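Local coordinates for protein putative TIM-barrel metal-dependent hydrolase (Mycobacterium avium subsp. paratuberculosis S397, PDB 4DZI) that probably catalyses a metal-dependent hydrolysis as a TIM-barrel amidohydrolase with a two-metal site, its substrate being unassigned, at residues Ile66-Leu71 against Lys90-Ala95; Ser142-Asn147 against Val178-Phe183; Gly209-Asp214 against Phe281-Lys286. One frame throughout, in Å; residues are numbered along the deposited sequence.

Along the chain from the N terminus the three contacts close in series; none nests in another or crosses it. Interaction 1 closes first, over 18 intervening residues that include helix 72-76, and forms a small antiparallel two-stranded pairing at the surface near the metal site. Interaction 2 follows, with 30 residues between its segments, and joins helices 136-153 and 174-186. Interaction 3 spans 66 residues and ties the start of helix 214-223 to the end of helix 280-283. Nearest atoms of interactions 2 and 3 are about 6 Å apart, with no touch, whereas interactions 1 and 3 lie on opposite sides of the chain's centre, about 41 Å between centres.

Interaction 1 (Ile66-Leu71 against Lys90-Ala95); sequences IVPGCL and KVERLA
I66 and V91 pair across a small two-stranded antiparallel sheet (65-66 with 91-92), as a non-hydrogen-bonded pair with diverging side chains and CA atoms 4.2 Å apart. One step on, V67 N donates to K90 O at 3.0 Å, approaching from above the carbonyl plane, 37° out of it, while I66 CA adds a CH...O contact to the same oxygen. The side chain of V67 provides the main apolar packing: CG2, set anti to the carbonyl carbon, lies 3.6 Å from K90 CB and also 3.6 Å from E92 CG, so it wedges between them, its side chain at about a right angle to that of E92. V67 also starts a type II turn ending at C70, whose SG takes a weak bond from K90 N, 3.7 Å away. A water donates to both I66 O and E92 OE1, bridging the two segments; the other carboxylate oxygen of E92 bonds H97, and K90 NZ bonds S87 O. The turn leads into helix 72-76, and backbone hydrogen bonds of G69 with H359, a cadmium ligand, and of L71 with G360 place this surface sheet beside the metal-binding loop that carries H359 and E361.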
# COMPACT_ATOMS: atom_id res chain seq x y z
N ILE C 66 -15.22 14.79 21.89
CA ILE C 66 -13.82 15.20 21.94
C ILE C 66 -13.62 16.73 21.75
O ILE C 66 -14.35 17.39 21.01
CB ILE C 66 -12.99 14.38 20.90
CG1 ILE C 66 -11.50 14.56 21.15
CG2 ILE C 66 -13.37 14.79 19.48
CD1 ILE C 66 -10.65 13.57 20.36
N VAL C 67 -12.61 17.29 22.41
CA VAL C 67 -12.25 18.71 22.24
C VAL C 67 -11.50 18.88 20.91
O VAL C 67 -10.60 18.11 20.62
CB VAL C 67 -11.32 19.16 23.39
CG1 VAL C 67 -10.71 20.53 23.09
CG2 VAL C 67 -12.08 19.16 24.73
N PRO C 68 -11.90 19.86 20.09
CA PRO C 68 -11.24 20.02 18.79
C PRO C 68 -9.75 20.23 18.98
O PRO C 68 -9.32 20.99 19.85
CB PRO C 68 -11.89 21.30 18.22
CG PRO C 68 -13.25 21.31 18.84
CD PRO C 68 -13.04 20.80 20.26
N GLY C 69 -8.94 19.56 18.15
CA GLY C 69 -7.50 19.74 18.20
C GLY C 69 -6.75 19.07 19.33
O GLY C 69 -5.54 19.16 19.38
N CYS C 70 -7.43 18.38 20.24
CA CYS C 70 -6.69 17.86 21.39
C CYS C 70 -5.72 16.75 20.99
O CYS C 70 -4.76 16.46 21.71
CB CYS C 70 -7.60 17.44 22.54
SG CYS C 70 -8.67 16.03 22.24
N LEU C 71 -5.97 16.12 19.84
CA LEU C 71 -5.08 15.08 19.36
C LEU C 71 -4.10 15.61 18.31
O LEU C 71 -3.31 14.86 17.76
CB LEU C 71 -5.89 13.91 18.80
CG LEU C 71 -6.94 13.33 19.76
CD1 LEU C 71 -7.72 12.16 19.15
CD2 LEU C 71 -6.25 12.90 21.04
N LYS C 90 -9.39 14.91 25.66
CA LYS C 90 -10.25 15.67 26.57
C LYS C 90 -11.60 15.65 25.90
O LYS C 90 -11.66 15.59 24.66
CB LYS C 90 -9.78 17.12 26.69
CG LYS C 90 -9.10 17.49 28.00
CD LYS C 90 -7.78 16.76 28.16
CE LYS C 90 -7.14 17.10 29.49
NZ LYS C 90 -6.10 16.10 29.84
N VAL C 91 -12.68 15.62 26.69
CA VAL C 91 -14.05 15.63 26.15
C VAL C 91 -14.88 16.71 26.82
O VAL C 91 -14.52 17.22 27.89
CB VAL C 91 -14.81 14.28 26.25
CG1 VAL C 91 -14.13 13.17 25.42
CG2 VAL C 91 -15.02 13.85 27.70
N GLU C 92 -15.99 17.05 26.19
CA GLU C 92 -16.91 18.11 26.63
C GLU C 92 -18.31 17.60 26.47
O GLU C 92 -18.55 16.59 25.80
CB GLU C 92 -16.76 19.33 25.71
CG GLU C 92 -15.39 19.99 25.80
CD GLU C 92 -15.28 21.23 24.93
OE1 GLU C 92 -15.01 21.10 23.70
OE2 GLU C 92 -15.45 22.34 25.49
N ARG C 93 -19.28 18.30 27.06
CA ARG C 93 -20.70 17.99 26.85
C ARG C 93 -21.16 18.43 25.46
O ARG C 93 -20.92 19.58 25.06
CB ARG C 93 -21.54 18.67 27.93
CG ARG C 93 -21.16 18.28 29.35
CD ARG C 93 -22.02 19.00 30.39
NE ARG C 93 -22.41 18.09 31.47
CZ ARG C 93 -21.57 17.61 32.38
NH1 ARG C 93 -22.02 16.79 33.33
NH2 ARG C 93 -20.29 17.94 32.35
N LEU C 94 -21.84 17.54 24.74
CA LEU C 94 -22.33 17.88 23.41
C LEU C 94 -23.28 19.09 23.43
O LEU C 94 -23.22 19.92 22.54
CB LEU C 94 -23.03 16.68 22.77
CG LEU C 94 -23.56 16.89 21.33
CD1 LEU C 94 -22.44 17.24 20.36
CD2 LEU C 94 -24.25 15.62 20.85
N ALA C 95 -24.12 19.19 24.45
CA ALA C 95 -25.04 20.31 24.54
C ALA C 95 -24.32 21.66 24.70
O ALA C 95 -24.93 22.71 24.44
CB ALA C 95 -26.04 20.08 25.67
O HOH W 1 -16.05 19.59 21.70

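Interaction 2 (Ser142-Asn147 against Val178-Phe183)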
# COMPACT_ATOMS: atom_id res chain seq x y z
N SER C 142 -30.13 3.83 1.90
CA SER C 142 -29.61 4.46 3.09
C SER C 142 -28.88 5.75 2.72
O SER C 142 -28.92 6.72 3.46
CB SER C 142 -28.64 3.54 3.89
OG SER C 142 -29.31 2.37 4.39
N VAL C 143 -28.19 5.74 1.57
CA VAL C 143 -27.52 6.94 1.11
C VAL C 143 -28.60 7.99 0.79
O VAL C 143 -28.47 9.16 1.16
CB VAL C 143 -26.62 6.64 -0.12
CG1 VAL C 143 -26.24 7.90 -0.86
CG2 VAL C 143 -25.37 5.86 0.32
N HIS C 144 -29.71 7.57 0.17
CA HIS C 144 -30.75 8.56 -0.11
C HIS C 144 -31.34 9.14 1.17
O HIS C 144 -31.52 10.37 1.28
CB HIS C 144 -31.84 7.99 -1.05
CG HIS C 144 -32.81 9.02 -1.50
ND1 HIS C 144 -32.43 10.13 -2.19
CD2 HIS C 144 -34.19 9.13 -1.31
CE1 HIS C 144 -33.51 10.89 -2.44
NE2 HIS C 144 -34.59 10.28 -1.90
N ALA C 145 -31.62 8.28 2.15
CA ALA C 145 -32.18 8.73 3.45
C ALA C 145 -31.26 9.76 4.09
O ALA C 145 -31.68 10.83 4.56
CB ALA C 145 -32.34 7.55 4.39
N PHE C 146 -29.96 9.44 4.09
CA PHE C 146 -28.97 10.31 4.63
C PHE C 146 -28.94 11.69 3.94
O PHE C 146 -28.84 12.73 4.60
CB PHE C 146 -27.57 9.66 4.51
CG PHE C 146 -26.44 10.59 4.91
CD1 PHE C 146 -26.14 10.78 6.25
CD2 PHE C 146 -25.71 11.30 3.95
CE1 PHE C 146 -25.10 11.62 6.63
CE2 PHE C 146 -24.71 12.19 4.33
CZ PHE C 146 -24.41 12.34 5.68
N ASN C 147 -28.99 11.67 2.61
CA ASN C 147 -28.92 12.90 1.83
C ASN C 147 -30.17 13.75 2.11
O ASN C 147 -30.05 14.97 2.17
CB ASN C 147 -28.84 12.55 0.35
CG ASN C 147 -27.47 12.01 -0.04
OD1 ASN C 147 -26.51 12.13 0.71
ND2 ASN C 147 -27.39 11.46 -1.25
N VAL C 178 -27.30 7.38 -10.80
CA VAL C 178 -27.63 8.49 -11.68
C VAL C 178 -28.88 9.20 -11.15
O VAL C 178 -28.94 10.44 -11.13
CB VAL C 178 -27.82 8.07 -13.17
CG1 VAL C 178 -28.39 9.24 -13.96
CG2 VAL C 178 -26.51 7.62 -13.81
N GLU C 179 -29.86 8.44 -10.66
CA GLU C 179 -31.00 9.07 -9.98
C GLU C 179 -30.60 9.86 -8.74
O GLU C 179 -31.14 10.91 -8.49
CB GLU C 179 -32.06 8.05 -9.58
CG GLU C 179 -32.72 7.38 -10.77
CD GLU C 179 -33.70 6.32 -10.35
OE1 GLU C 179 -34.31 6.47 -9.26
OE2 GLU C 179 -33.85 5.32 -11.09
N GLU C 180 -29.69 9.32 -7.92
CA GLU C 180 -29.26 10.07 -6.76
C GLU C 180 -28.55 11.36 -7.17
O GLU C 180 -28.74 12.39 -6.55
CB GLU C 180 -28.32 9.23 -5.87
CG GLU C 180 -28.17 9.86 -4.49
CD GLU C 180 -29.44 9.72 -3.66
OE1 GLU C 180 -30.14 8.67 -3.79
OE2 GLU C 180 -29.74 10.64 -2.87
N VAL C 181 -27.71 11.29 -8.20
CA VAL C 181 -26.97 12.45 -8.60
C VAL C 181 -27.96 13.52 -9.13
O VAL C 181 -27.90 14.68 -8.76
CB VAL C 181 -25.95 12.16 -9.71
CG1 VAL C 181 -25.45 13.47 -10.30
CG2 VAL C 181 -24.78 11.33 -9.18
N ASP C 182 -28.88 13.10 -9.99
CA ASP C 182 -29.90 14.04 -10.46
C ASP C 182 -30.66 14.70 -9.31
O ASP C 182 -30.90 15.91 -9.33
CB ASP C 182 -30.89 13.34 -11.42
CG ASP C 182 -30.27 13.05 -12.77
OD1 ASP C 182 -29.19 13.62 -13.06
OD2 ASP C 182 -30.86 12.26 -13.55
N PHE C 183 -31.03 13.91 -8.30
CA PHE C 183 -31.77 14.44 -7.16
C PHE C 183 -30.94 15.48 -6.39
O PHE C 183 -31.44 16.55 -6.09
CB PHE C 183 -32.21 13.31 -6.21
CG PHE C 183 -32.52 13.79 -4.82
CD1 PHE C 183 -31.56 13.72 -3.82
CD2 PHE C 183 -33.77 14.30 -4.52
CE1 PHE C 183 -31.84 14.17 -2.54
CE2 PHE C 183 -34.06 14.75 -3.24
CZ PHE C 183 -33.09 14.69 -2.25
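H144 and E180 form a His-carboxylate hydrogen bond between two neighbouring, nearly parallel helices, 136-153 and 174-186, in this TIM-barrel protein; the axes of segments 142-147 and 178-183 come within 11.2 Å. That separation is wide, and side chains of H144, N147, E180 and F183 bridge it. The carboxylate of E180 is the centre: its chain bends at chi2, which brings OE2 round to the facing helix. The H144 chi1 of -173° carries the ring toward helix 174-186 and chi2 turns ND1 to OE2, to which it donates at 2.8 Å in an almost straight bond (176°). The oxygen lies in the plane of the imidazole and uses its syn lone pair. N147, one helical turn later, reaches the same oxygen: ND2 donates to OE2 at 3.0 Å with the acceptor near the amide plane, but it comes from above the carboxylate plane. Two donors therefore grip one oxygen of a buried acid, which is likely to favour its ionised form; R176 adds a long, weak ion pair to OE1. The amide of N147 is fixed at its other end too, OD1 accepting from the backbone N of I168. Beyond the carboxylate the aromatic pair takes over. H144 points an edge at the face of F183 in a T-shaped contact, the planes 74° apart and the ring centroids 4.7 Å apart, while N147 CB comes only to the edge of the phenyl ring. The atom that leads is H144 CE1, which stands 3.6 Å above the F183 plane, over the ring centre.

Interaction 3 (Gly209-Asp214 against Phe281-Lys286)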
# COMPACT_ATOMS: atom_id res chain seq x y z
N GLY C 209 -13.38 3.43 -12.00
CA GLY C 209 -13.37 3.65 -13.46
C GLY C 209 -14.05 2.62 -14.34
O GLY C 209 -13.85 2.64 -15.56
N ASP C 210 -14.85 1.73 -13.75
CA ASP C 210 -15.73 0.83 -14.51
C ASP C 210 -16.59 1.62 -15.49
O ASP C 210 -17.13 2.65 -15.16
CB ASP C 210 -16.62 0.03 -13.57
CG ASP C 210 -17.22 -1.18 -14.26
OD1 ASP C 210 -18.29 -1.04 -14.90
OD2 ASP C 210 -16.60 -2.28 -14.16
N ARG C 211 -16.72 1.15 -16.72
CA ARG C 211 -17.50 1.89 -17.69
C ARG C 211 -18.97 2.06 -17.31
O ARG C 211 -19.62 3.01 -17.77
CB ARG C 211 -17.41 1.22 -19.07
CG ARG C 211 -15.99 1.02 -19.56
CD ARG C 211 -15.27 2.33 -19.79
NE ARG C 211 -15.96 3.20 -20.74
CZ ARG C 211 -15.83 3.11 -22.06
NH1 ARG C 211 -15.03 2.19 -22.58
NH2 ARG C 211 -16.48 3.94 -22.87
N SER C 212 -19.50 1.17 -16.49
CA SER C 212 -20.87 1.32 -16.04
C SER C 212 -21.07 2.57 -15.14
O SER C 212 -22.21 2.97 -14.87
CB SER C 212 -21.38 0.06 -15.33
OG SER C 212 -20.73 -0.11 -14.08
N HIS C 213 -19.97 3.18 -14.71
CA HIS C 213 -20.08 4.40 -13.90
C HIS C 213 -20.03 5.64 -14.73
O HIS C 213 -20.21 6.75 -14.21
CB HIS C 213 -18.95 4.45 -12.86
CG HIS C 213 -18.88 3.21 -12.00
ND1 HIS C 213 -17.75 2.85 -11.34
CD2 HIS C 213 -19.83 2.26 -11.69
CE1 HIS C 213 -17.98 1.72 -10.66
NE2 HIS C 213 -19.26 1.37 -10.85
N ASP C 214 -19.77 5.50 -16.03
CA ASP C 214 -19.65 6.67 -16.88
C ASP C 214 -20.85 7.65 -16.82
O ASP C 214 -20.65 8.85 -16.86
CB ASP C 214 -19.39 6.27 -18.33
CG ASP C 214 -17.95 5.86 -18.55
OD1 ASP C 214 -17.08 6.43 -17.83
OD2 ASP C 214 -17.68 4.97 -19.39
N PHE C 281 -10.73 10.35 -16.12
CA PHE C 281 -10.45 11.70 -16.60
C PHE C 281 -10.22 11.74 -18.11
O PHE C 281 -10.38 12.78 -18.75
CB PHE C 281 -9.29 12.33 -15.84
CG PHE C 281 -9.53 12.39 -14.35
CD1 PHE C 281 -10.54 13.20 -13.84
CD2 PHE C 281 -8.75 11.64 -13.49
CE1 PHE C 281 -10.77 13.25 -12.46
CE2 PHE C 281 -8.97 11.69 -12.12
CZ PHE C 281 -9.98 12.50 -11.61
N THR C 282 -9.85 10.59 -18.69
CA THR C 282 -9.75 10.50 -20.15
C THR C 282 -11.15 10.63 -20.74
O THR C 282 -11.36 11.43 -21.66
CB THR C 282 -9.14 9.16 -20.55
OG1 THR C 282 -7.82 9.08 -20.01
CG2 THR C 282 -9.11 9.01 -22.11
N ARG C 283 -12.11 9.90 -20.21
CA ARG C 283 -13.48 9.94 -20.74
C ARG C 283 -14.24 11.19 -20.32
O ARG C 283 -15.19 11.62 -21.01
CB ARG C 283 -14.27 8.69 -20.34
CG ARG C 283 -13.72 7.41 -20.98
CD ARG C 283 -14.55 6.20 -20.66
NE ARG C 283 -14.51 5.87 -19.22
CZ ARG C 283 -13.54 5.20 -18.62
NH1 ARG C 283 -12.46 4.80 -19.28
NH2 ARG C 283 -13.64 4.96 -17.31
N HIS C 284 -13.82 11.76 -19.19
CA HIS C 284 -14.50 12.92 -18.61
C HIS C 284 -13.52 13.99 -18.23
O HIS C 284 -13.23 14.21 -17.05
CB HIS C 284 -15.33 12.47 -17.41
CG HIS C 284 -16.17 11.25 -17.69
ND1 HIS C 284 -17.36 11.32 -18.35
CD2 HIS C 284 -15.94 9.90 -17.44
CE1 HIS C 284 -17.87 10.08 -18.48
NE2 HIS C 284 -17.00 9.21 -17.92
N PRO C 285 -12.96 14.69 -19.22
CA PRO C 285 -11.83 15.59 -18.97
C PRO C 285 -12.21 16.81 -18.14
O PRO C 285 -11.34 17.42 -17.55
CB PRO C 285 -11.36 16.00 -20.37
CG PRO C 285 -12.51 15.67 -21.28
CD PRO C 285 -13.23 14.51 -20.66
N LYS C 286 -13.50 17.14 -18.09
CA LYS C 286 -13.96 18.26 -17.25
C LYS C 286 -14.18 17.87 -15.78
O LYS C 286 -14.39 18.76 -14.95
CB LYS C 286 -15.26 18.90 -17.80
CG LYS C 286 -15.19 19.42 -19.23
CD LYS C 286 -16.38 20.34 -19.48
CE LYS C 286 -16.85 20.30 -20.93
NZ LYS C 286 -15.84 20.91 -21.83
O HOH W 2 -15.98 5.35 -15.62
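R211 lays its CD over the centre of one face of the R283 guanidinium, 3.5 Å above the plane, and the two guanidinium groups are turned only 24° apart. At the edge of the R283 group, near its plane, sit D214 OD1 and a water; over a face of the R211 group lies R283 CD. The H284 ring has R283 CB over one face and D214 at its edge. R211, R283 and D214 form a salt-bridge network, and H284 adds a hydrogen bond to the same carboxylate. D214 OD1 accepts three bonds: from H284 NE2 at 2.8 Å, coming from above the carboxylate plane (47° out of it), from R283 NE at 3.0 Å on the syn side, and from the water. That water also bonds D210 O and accepts from R283 NH2. The second oxygen, OD2, accepts R211 NE at 2.8 Å, met nearly head-on along its C-O bond and within the plane of the R211 group. The two arginines share D214, whose negative charge probably offsets their proximity, and R283 NH1 is separately held by H278 O. The R283 chain bends at chi3 (-65°), which turns NE toward D214. The contact joins the loop between strand 192-193 and helix 214-223, which D214 begins, to the turn between helix 280-283 and strand 289-292, while P174 of helix 174-186 packs on S212 and H213.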